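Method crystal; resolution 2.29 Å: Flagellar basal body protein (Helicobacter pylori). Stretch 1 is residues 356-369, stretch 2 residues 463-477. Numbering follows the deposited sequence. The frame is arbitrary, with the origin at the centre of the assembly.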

# COMPACT_ATOMS: atom_id res chain seq x y z
N TYR A 356 18.90 -5.38 4.51
CA TYR A 356 18.37 -5.07 3.19
C TYR A 356 16.91 -5.51 3.11
O TYR A 356 16.48 -6.40 3.85
N TYR A 357 16.15 -4.87 2.22
CA TYR A 357 14.85 -5.39 1.81
C TYR A 357 14.45 -4.70 0.51
O TYR A 357 15.08 -3.72 0.08
N SER A 358 13.42 -5.24 -0.14
CA SER A 358 12.90 -4.68 -1.38
C SER A 358 11.41 -4.99 -1.48
O SER A 358 10.96 -6.06 -1.05
N THR A 359 10.65 -4.04 -2.01
CA THR A 359 9.21 -4.20 -2.20
C THR A 359 8.89 -3.77 -3.62
O THR A 359 9.72 -3.18 -4.31
N GLU A 360 7.67 -4.07 -4.05
CA GLU A 360 7.27 -3.83 -5.44
C GLU A 360 5.76 -3.83 -5.50
O GLU A 360 5.11 -4.71 -4.94
N VAL A 361 5.20 -2.80 -6.14
CA VAL A 361 3.76 -2.57 -6.25
C VAL A 361 3.41 -2.44 -7.73
O VAL A 361 4.13 -1.79 -8.50
N ASP A 362 2.30 -3.07 -8.13
CA ASP A 362 1.79 -2.90 -9.48
C ASP A 362 1.13 -1.53 -9.61
O ASP A 362 0.23 -1.20 -8.83
N ILE A 363 1.56 -0.75 -10.59
CA ILE A 363 0.91 0.53 -10.86
C ILE A 363 0.60 0.60 -12.34
O ILE A 363 1.13 -0.17 -13.15
N TYR A 364 -0.28 1.55 -12.69
CA TYR A 364 -0.91 1.59 -14.00
C TYR A 364 -0.93 3.00 -14.54
O TYR A 364 -1.23 3.94 -13.80
N ASP A 365 -0.62 3.14 -15.84
CA ASP A 365 -0.69 4.44 -16.52
C ASP A 365 -2.13 4.73 -16.94
O ASP A 365 -3.06 3.98 -16.61
N LYS A 366 -2.35 5.83 -17.67
CA LYS A 366 -3.70 6.17 -18.11
C LYS A 366 -4.29 5.09 -19.02
O LYS A 366 -5.52 4.94 -19.09
N ALA A 367 -3.44 4.34 -19.72
CA ALA A 367 -3.90 3.28 -20.62
C ALA A 367 -4.17 1.97 -19.89
O ALA A 367 -4.76 1.07 -20.49
N GLY A 368 -3.77 1.86 -18.62
CA GLY A 368 -3.95 0.65 -17.86
C GLY A 368 -2.80 -0.32 -17.95
O GLY A 368 -2.92 -1.45 -17.47
N ASP A 369 -1.69 0.10 -18.54
CA ASP A 369 -0.49 -0.72 -18.64
C ASP A 369 0.23 -0.77 -17.30
O ASP A 369 0.35 0.24 -16.60
N ASP A 463 8.90 -11.49 9.89
CA ASP A 463 9.86 -11.30 8.79
C ASP A 463 9.67 -9.93 8.13
O ASP A 463 8.62 -9.29 8.23
N SER A 464 10.71 -9.49 7.43
CA SER A 464 10.49 -8.40 6.47
C SER A 464 9.40 -8.82 5.49
O SER A 464 9.40 -9.96 4.99
N LYS A 465 8.43 -7.94 5.26
CA LYS A 465 7.21 -8.35 4.57
C LYS A 465 6.47 -7.12 4.08
O LYS A 465 6.36 -6.14 4.81
N LEU A 466 5.90 -7.22 2.88
CA LEU A 466 4.93 -6.23 2.42
C LEU A 466 3.53 -6.63 2.88
O LEU A 466 3.00 -7.67 2.48
N LEU A 467 2.95 -5.81 3.75
CA LEU A 467 1.65 -6.07 4.34
C LEU A 467 0.50 -5.75 3.38
O LEU A 467 -0.39 -6.58 3.16
N GLU A 468 0.50 -4.54 2.82
CA GLU A 468 -0.59 -4.09 1.97
C GLU A 468 -0.10 -2.95 1.08
O GLU A 468 0.71 -2.14 1.51
N ALA A 469 -0.60 -2.91 -0.17
CA ALA A 469 -0.38 -1.79 -1.08
C ALA A 469 -1.73 -1.21 -1.47
O ALA A 469 -2.55 -1.88 -2.08
N SER A 470 -1.96 0.04 -1.08
CA SER A 470 -3.16 0.79 -1.38
C SER A 470 -2.83 1.82 -2.46
O SER A 470 -1.75 2.43 -2.45
N GLN A 471 -3.76 2.02 -3.38
CA GLN A 471 -3.41 2.73 -4.60
C GLN A 471 -4.67 2.94 -5.43
O GLN A 471 -5.54 2.07 -5.47
N ASP A 472 -4.75 4.08 -6.10
CA ASP A 472 -5.96 4.42 -6.81
C ASP A 472 -5.96 3.95 -8.25
O ASP A 472 -7.00 4.04 -8.91
N GLY A 473 -4.84 3.44 -8.76
CA GLY A 473 -4.79 3.05 -10.17
C GLY A 473 -5.45 1.70 -10.40
O GLY A 473 -5.47 0.85 -9.52
N LYS A 474 -6.01 1.52 -11.60
CA LYS A 474 -6.80 0.34 -11.96
C LYS A 474 -6.45 -0.08 -13.38
O LYS A 474 -6.22 0.79 -14.24
N PRO A 475 -6.41 -1.37 -13.66
CA PRO A 475 -6.18 -1.83 -15.04
C PRO A 475 -7.47 -1.99 -15.84
O PRO A 475 -8.58 -2.08 -15.30
N ARG A 476 -7.29 -2.02 -17.16
CA ARG A 476 -8.37 -2.32 -18.08
C ARG A 476 -9.07 -3.63 -17.68
O ARG A 476 -8.45 -4.56 -17.16
N GLY A 477 -10.39 -3.69 -17.90
CA GLY A 477 -11.12 -4.92 -17.66
C GLY A 477 -12.30 -5.08 -18.60
O GLY A 477 -12.84 -4.10 -19.13

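Strand 356-364 and strand 465-471 run in roughly the same direction, at 34°, with their axes 7.8 Å apart at closest. At that spacing no backbone hydrogen bonds join them, and side chains fill the gap. Along stretch 1, Tyr357, Thr359, Val361 and Tyr364 point toward stretch 2. Ser464, Ala469 and Gln471 point back.

Tyr357 is t at chi1 (-164°), which extends its ring over the start of stretch 2. Ser464 CB lies over one ring face, 3.5 Å from the ring centroid and 14° off the normal, a CH-pi contact. Beyond it, Tyr357 OH reaches the backbone, 3.3 Å from Lys465 CA. Ser464 is m, and its OG donates to water 1 at 2.6 Å. The same water donates to Tyr356 O at 2.6 Å, so it bridges the two stretches. Water 2 accepts from Leu466 N at 3.0 Å and makes a weak contact with Tyr357 OH at 3.5 Å.

In the middle the contacts are mostly made by aliphatic side chains. Thr359 is p; its CB is 4.4 Å from Leu466 CD1. Leu466 points sideways, with chi1 t and chi2 p, and its CD2 lies 4.1 Å from Glu360 O. Val361 is t. Its CG2 meets Ala469 CB at 3.8 Å, and its CG1 is 4.1 Å from Gln471 NE2.

Gln471 makes the one direct hydrogen bond across the stretches. Chi1 and chi2 are both t, so the side chain is extended and carries its amide to the strand opposite. Gln471 NE2 donates to Asp362 O at 2.8 Å. Gln471 OE1 lies 3.5 Å from Ile363 CG2 and is hydrogen-bonded elsewhere in the structure. Ile363 is p at chi1 and t at chi2; its CB points sideways and its end leads away.

Tyr364 is m (-51°), which lays its ring against the loop after the second strand. Pro475 covers one face: its CD is 4.0 Å from the ring centroid, a CH-pi contact, and Pro475 CB is 3.8 Å from Tyr364 CE2. Tyr364 CD1 is also 3.8 Å from Gly473 C. Lys474 points away and folds back, so that its NZ donates to Gly473 O at 3.0 Å.

A type I turn from Asp365 to Gly368 closes stretch 1. Asp365 is p, and its OD1 accepts from Asp369 N at 2.9 Å and weakly from Ala367 N at 2.8 Å. Gly368 has phi/psi 90/9, angles that call for glycine. A CB there would also sit 3.1 Å from Arg476 N. Water 3 accepts from Arg476 NH1 at 2.7 Å and donates to Ala367 O at 3.2 Å, but Arg476 is poorly ordered.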

# COMPACT_ATOMS: atom_id res chain seq x y z
CB TYR A 356 19.20 -5.76 2.09
CG TYR A 356 18.68 -5.53 0.68
CD1 TYR A 356 17.94 -6.49 0.00
CD2 TYR A 356 18.94 -4.33 0.02
CE1 TYR A 356 17.49 -6.27 -1.31
CE2 TYR A 356 18.48 -4.09 -1.26
CZ TYR A 356 17.77 -5.05 -1.92
OH TYR A 356 17.35 -4.78 -3.20
CB TYR A 357 13.78 -5.20 2.89
CG TYR A 357 12.54 -6.07 2.66
CD1 TYR A 357 12.68 -7.43 2.42
CD2 TYR A 357 11.27 -5.52 2.64
CE1 TYR A 357 11.57 -8.25 2.19
CE2 TYR A 357 10.14 -6.31 2.41
CZ TYR A 357 10.30 -7.69 2.19
OH TYR A 357 9.24 -8.51 1.96
CB SER A 358 13.63 -5.22 -2.61
OG SER A 358 13.51 -6.62 -2.66
CB THR A 359 8.40 -3.37 -1.20
OG1 THR A 359 8.58 -1.97 -1.47
CG2 THR A 359 8.84 -3.71 0.25
CB GLU A 360 7.88 -4.90 -6.36
CG GLU A 360 7.60 -4.75 -7.84
CD GLU A 360 8.06 -5.97 -8.65
OE1 GLU A 360 9.27 -6.05 -9.00
OE2 GLU A 360 7.23 -6.87 -8.94
CB VAL A 361 3.36 -1.28 -5.49
CG1 VAL A 361 1.88 -0.97 -5.65
CG2 VAL A 361 3.73 -1.39 -3.99
CB ASP A 362 0.79 -3.99 -9.84
CG ASP A 362 1.40 -5.39 -9.85
OD1 ASP A 362 0.66 -6.37 -9.60
OD2 ASP A 362 2.61 -5.52 -10.12
CB ILE A 363 1.75 1.74 -10.40
CG1 ILE A 363 3.03 1.85 -11.24
CG2 ILE A 363 2.05 1.62 -8.89
CD1 ILE A 363 3.79 3.17 -11.04
CB TYR A 364 -2.34 1.03 -13.94
CG TYR A 364 -2.38 -0.31 -13.26
CD1 TYR A 364 -2.70 -0.43 -11.91
CD2 TYR A 364 -2.06 -1.46 -13.97
CE1 TYR A 364 -2.71 -1.67 -11.29
CE2 TYR A 364 -2.07 -2.71 -13.36
CZ TYR A 364 -2.39 -2.81 -12.01
OH TYR A 364 -2.40 -4.05 -11.40
CB ASP A 365 0.30 4.49 -17.68
CG ASP A 365 -0.02 3.49 -18.80
OD1 ASP A 365 -1.15 2.95 -18.89
OD2 ASP A 365 0.88 3.25 -19.62
CB LYS A 366 -3.71 7.51 -18.83
CG LYS A 366 -3.52 8.70 -17.93
CD LYS A 366 -3.41 9.98 -18.74
CE LYS A 366 -2.99 11.15 -17.87
NZ LYS A 366 -3.06 12.43 -18.62
CB ALA A 367 -2.87 3.04 -21.72
CB ASP A 369 0.46 -0.18 -19.71
CG ASP A 369 0.04 -0.57 -21.12
OD1 ASP A 369 0.35 -1.71 -21.55
OD2 ASP A 369 -0.60 0.26 -21.79
CB ASP A 463 9.72 -12.38 7.70
CG ASP A 463 10.05 -13.77 8.18
OD1 ASP A 463 10.08 -14.71 7.34
OD2 ASP A 463 10.27 -13.96 9.40
CB SER A 464 11.77 -8.05 5.73
OG SER A 464 12.75 -7.58 6.64
CB LYS A 465 6.29 -9.15 5.51
CG LYS A 465 5.12 -9.83 4.86
CD LYS A 465 4.22 -10.56 5.91
CE LYS A 465 5.03 -11.33 6.98
NZ LYS A 465 5.59 -12.66 6.49
CB LEU A 466 4.99 -6.07 0.91
CG LEU A 466 3.94 -5.06 0.43
CD1 LEU A 466 4.41 -3.62 0.73
CD2 LEU A 466 3.75 -5.24 -1.06
CB LEU A 467 1.48 -5.25 5.61
CG LEU A 467 2.70 -5.33 6.51
CD1 LEU A 467 2.38 -4.60 7.79
CD2 LEU A 467 2.99 -6.84 6.81
CB GLU A 468 -1.78 -3.61 2.81
CG GLU A 468 -3.03 -3.24 2.03
CD GLU A 468 -4.12 -2.71 2.93
OE1 GLU A 468 -3.79 -1.90 3.81
OE2 GLU A 468 -5.30 -3.10 2.77
CB ALA A 469 0.40 -2.21 -2.33
CB SER A 470 -3.72 1.48 -0.13
OG SER A 470 -4.03 0.54 0.90
CB GLN A 471 -2.38 1.95 -5.40
CG GLN A 471 -2.11 2.51 -6.71
CD GLN A 471 -1.70 1.49 -7.68
OE1 GLN A 471 -1.46 1.75 -8.78
NE2 GLN A 471 -1.62 0.32 -7.29
CB ASP A 472 -6.20 5.94 -6.73
CG ASP A 472 -5.05 6.76 -7.31
OD1 ASP A 472 -5.28 7.95 -7.63
OD2 ASP A 472 -3.93 6.23 -7.44
CB LYS A 474 -8.33 0.57 -11.89
CG LYS A 474 -8.85 1.19 -10.60
CD LYS A 474 -9.28 0.15 -9.59
CE LYS A 474 -9.23 0.73 -8.18
NZ LYS A 474 -7.83 0.77 -7.62
CB PRO A 475 -5.49 -3.19 -14.83
CG PRO A 475 -6.04 -3.68 -13.52
CD PRO A 475 -6.33 -2.47 -12.68
CB ARG A 476 -7.79 -2.42 -19.50
CG ARG A 476 -8.77 -2.22 -20.64
CD ARG A 476 -8.70 -0.82 -21.24
NE ARG A 476 -10.00 -0.39 -21.75
CZ ARG A 476 -10.23 0.77 -22.37
NH1 ARG A 476 -9.24 1.63 -22.57
NH2 ARG A 476 -11.45 1.06 -22.80
O HOH W 1 15.23 -7.69 5.72
O HOH W 2 6.02 -9.70 1.28
O HOH W 3 -6.66 1.05 -23.01